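Local coordinates for TsrE (Streptomyces laurentii, PDB 7CWW), which is probably a cyclase of thiopeptide antibiotic biosynthesis, related to the C-terminal part of lantibiotic dehydratases, at residues A138-V143 against R206-Q211. Residues are numbered along the deposited sequence; the frame is centred on the assembly and turned at random.
Sequences AFDFLV and RTLVEQ
The carboxylate of Asp140 is pressed against the tip of Leu208 while its OD2 is held in a salt bridge by NH1 of Arg204, one turn before Leu208 on the same helix. Both carboxylate oxygens are hydrogen-bonded close by, and the leucine methyls lie against OD1: Asp140 OD1 comes to 3.5 Å from Leu208 CD1 and also touches Leu208 CD2. Asp140 CG stands beside the backbone N (chi1 -76°), which brings the carboxylate toward the neighbouring helix. Leu208 makes the largest single contribution to the contact, reaching from its helix to the backbone of the other, where CD1 lies 3.9 Å from Asp140 CA. Its side chain runs at about a right angle to those of both Asp140 and Val143. Val143 CG1 rests on Leu208 CB at 3.9 Å and on Val209 CG2 at 4.2 Å, while Val143 CG2 lies over one face of the Phe139 ring, offset toward the rim. Phe139 CE2 meets Leu208 CD1 obliquely at 4.1 Å. The axes of 138-143 and 206-211 approach to 9.9 Å at 46°, a buried, mainly apolar crossing within helices 131-149 and 183-211. Helix 331-349 touches both, through Ile341 on Phe139 and Tyr349 on Val209.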
ATOM      1  N   ALA A 138       4.167   1.615  10.433  1.00 28.42           N
ATOM      2  CA  ALA A 138       3.699   1.955   9.094  1.00 28.01           C
ATOM      3  C   ALA A 138       4.316   3.260   8.614  1.00 28.73           C
ATOM      4  O   ALA A 138       4.748   3.368   7.459  1.00 25.70           O
ATOM      5  CB  ALA A 138       2.164   2.042   9.081  1.00 29.35           C
ATOM      6  N   PHE A 139       4.358   4.268   9.486  1.00 28.03           N
ATOM      7  CA  PHE A 139       5.032   5.519   9.147  1.00 26.97           C
ATOM      8  C   PHE A 139       6.460   5.249   8.685  1.00 29.59           C
ATOM      9  O   PHE A 139       6.901   5.772   7.655  1.00 30.51           O
ATOM     10  CB  PHE A 139       5.016   6.459  10.361  1.00 28.44           C
ATOM     11  CG  PHE A 139       5.566   7.847  10.087  1.00 29.84           C
ATOM     12  CD1 PHE A 139       4.745   8.842   9.576  1.00 28.96           C
ATOM     13  CD2 PHE A 139       6.881   8.158  10.375  1.00 31.17           C
ATOM     14  CE1 PHE A 139       5.228  10.132   9.337  1.00 32.48           C
ATOM     15  CE2 PHE A 139       7.383   9.449  10.147  1.00 35.09           C
ATOM     16  CZ  PHE A 139       6.554  10.433   9.625  1.00 33.33           C
ATOM     17  N   ASP A 140       7.178   4.387   9.418  1.00 31.73           N
ATOM     18  CA  ASP A 140       8.568   4.083   9.083  1.00 27.33           C
ATOM     19  C   ASP A 140       8.702   3.543   7.664  1.00 29.67           C
ATOM     20  O   ASP A 140       9.522   4.034   6.879  1.00 28.08           O
ATOM     21  CB  ASP A 140       9.145   3.070  10.072  1.00 27.94           C
ATOM     22  CG  ASP A 140       9.486   3.683  11.420  1.00 35.32           C
ATOM     23  OD1 ASP A 140       9.366   4.918  11.580  1.00 37.25           O
ATOM     24  OD2 ASP A 140       9.851   2.909  12.329  1.00 39.49           O
ATOM     25  N   PHE A 141       7.937   2.501   7.316  1.00 26.52           N
ATOM     26  CA  PHE A 141       8.221   1.901   6.015  1.00 26.69           C
ATOM     27  C   PHE A 141       7.646   2.723   4.870  1.00 27.79           C
ATOM     28  O   PHE A 141       8.205   2.704   3.767  1.00 28.08           O
ATOM     29  CB  PHE A 141       7.783   0.421   5.979  1.00 28.56           C
ATOM     30  CG  PHE A 141       6.285   0.166   5.786  1.00 29.07           C
ATOM     31  CD1 PHE A 141       5.685   0.263   4.535  1.00 24.88           C
ATOM     32  CD2 PHE A 141       5.519  -0.308   6.841  1.00 27.40           C
ATOM     33  CE1 PHE A 141       4.319  -0.035   4.361  1.00 23.35           C
ATOM     34  CE2 PHE A 141       4.147  -0.602   6.678  1.00 29.90           C
ATOM     35  CZ  PHE A 141       3.558  -0.459   5.434  1.00 28.51           C
ATOM     36  N   LEU A 142       6.581   3.494   5.113  1.00 24.66           N
ATOM     37  CA  LEU A 142       6.063   4.367   4.068  1.00 24.83           C
ATOM     38  C   LEU A 142       7.054   5.483   3.743  1.00 24.37           C
ATOM     39  O   LEU A 142       7.318   5.767   2.566  1.00 25.51           O
ATOM     40  CB  LEU A 142       4.712   4.955   4.489  1.00 24.02           C
ATOM     41  CG  LEU A 142       3.546   3.972   4.524  1.00 27.30           C
ATOM     42  CD1 LEU A 142       2.334   4.700   5.078  1.00 25.30           C
ATOM     43  CD2 LEU A 142       3.276   3.365   3.122  1.00 23.47           C
ATOM     44  N   VAL A 143       7.610   6.136   4.767  1.00 23.22           N
ATOM     45  CA  VAL A 143       8.591   7.197   4.503  1.00 23.55           C
ATOM     46  C   VAL A 143       9.762   6.639   3.700  1.00 28.51           C
ATOM     47  O   VAL A 143      10.152   7.183   2.654  1.00 26.38           O
ATOM     48  CB  VAL A 143       9.067   7.836   5.822  1.00 27.32           C
ATOM     49  CG1 VAL A 143      10.314   8.669   5.589  1.00 26.13           C
ATOM     50  CG2 VAL A 143       7.960   8.706   6.447  1.00 28.12           C
ATOM     51  N   ARG A 206      12.898  13.136   9.373  1.00 27.26           N
ATOM     52  CA  ARG A 206      14.229  13.514   8.907  1.00 31.42           C
ATOM     53  C   ARG A 206      15.229  12.404   9.196  1.00 32.71           C
ATOM     54  O   ARG A 206      16.136  12.144   8.394  1.00 29.73           O
ATOM     55  CB  ARG A 206      14.681  14.830   9.556  1.00 32.64           C
ATOM     56  CG  ARG A 206      16.058  15.294   9.073  1.00 38.36           C
ATOM     57  CD  ARG A 206      16.313  16.787   9.280  1.00 39.84           C
ATOM     58  NE  ARG A 206      17.086  17.318   8.160  1.00 42.35           N
ATOM     59  CZ  ARG A 206      16.719  18.341   7.398  1.00 41.08           C
ATOM     60  NH1 ARG A 206      17.498  18.726   6.399  1.00 45.20           N
ATOM     61  NH2 ARG A 206      15.585  18.987   7.635  1.00 42.55           N
ATOM     62  N   THR A 207      15.059  11.723  10.328  1.00 33.57           N
ATOM     63  CA  THR A 207      15.982  10.659  10.714  1.00 32.92           C
ATOM     64  C   THR A 207      15.853   9.452   9.791  1.00 34.47           C
ATOM     65  O   THR A 207      16.857   8.825   9.435  1.00 31.54           O
ATOM     66  CB  THR A 207      15.719  10.262  12.157  1.00 30.05           C
ATOM     67  OG1 THR A 207      16.195  11.310  13.005  1.00 33.33           O
ATOM     68  CG2 THR A 207      16.427   8.949  12.493  1.00 32.46           C
ATOM     69  N   LEU A 208      14.624   9.111   9.398  1.00 27.82           N
ATOM     70  CA  LEU A 208      14.435   8.028   8.442  1.00 29.26           C
ATOM     71  C   LEU A 208      15.050   8.372   7.096  1.00 27.60           C
ATOM     72  O   LEU A 208      15.676   7.521   6.456  1.00 27.27           O
ATOM     73  CB  LEU A 208      12.948   7.731   8.267  1.00 28.15           C
ATOM     74  CG  LEU A 208      12.237   7.100   9.461  1.00 29.06           C
ATOM     75  CD1 LEU A 208      10.728   7.270   9.302  1.00 23.98           C
ATOM     76  CD2 LEU A 208      12.626   5.626   9.534  1.00 30.20           C
ATOM     77  N   VAL A 209      14.865   9.612   6.643  1.00 26.60           N
ATOM     78  CA  VAL A 209      15.440  10.023   5.367  1.00 30.00           C
ATOM     79  C   VAL A 209      16.958   9.967   5.438  1.00 29.89           C
ATOM     80  O   VAL A 209      17.623   9.495   4.503  1.00 27.95           O
ATOM     81  CB  VAL A 209      14.930  11.421   4.974  1.00 32.33           C
ATOM     82  CG1 VAL A 209      15.632  11.896   3.701  1.00 30.04           C
ATOM     83  CG2 VAL A 209      13.403  11.403   4.783  1.00 29.50           C
ATOM     84  N   GLU A 210      17.536  10.426   6.555  1.00 24.90           N
ATOM     85  CA  GLU A 210      18.978  10.295   6.723  1.00 28.73           C
ATOM     86  C   GLU A 210      19.400   8.829   6.694  1.00 32.41           C
ATOM     87  O   GLU A 210      20.417   8.475   6.081  1.00 29.84           O
ATOM     88  CB  GLU A 210      19.427  10.952   8.034  1.00 32.45           C
ATOM     89  CG  GLU A 210      20.861  10.611   8.450  1.00 41.53           C
ATOM     90  CD  GLU A 210      21.919  11.351   7.630  1.00 58.33           C
ATOM     91  OE1 GLU A 210      23.047  10.816   7.473  1.00 59.84           O
ATOM     92  OE2 GLU A 210      21.622  12.464   7.137  1.00 63.68           O
ATOM     93  N   GLN A 211      18.639   7.958   7.353  1.00 29.81           N
ATOM     94  CA  GLN A 211      18.999   6.541   7.368  1.00 34.64           C
ATOM     95  C   GLN A 211      18.830   5.904   5.995  1.00 30.43           C
ATOM     96  O   GLN A 211      19.401   4.841   5.736  1.00 30.79           O
ATOM     97  CB  GLN A 211      18.152   5.805   8.412  1.00 32.29           C
ATOM     98  CG  GLN A 211      18.482   6.199   9.866  1.00 35.73           C
ATOM     99  CD  GLN A 211      17.462   5.654  10.866  1.00 36.71           C
ATOM    100  OE1 GLN A 211      16.343   5.299  10.498  1.00 35.48           O
ATOM    101  NE2 GLN A 211      17.854   5.579  12.132  1.00 40.14           N
TER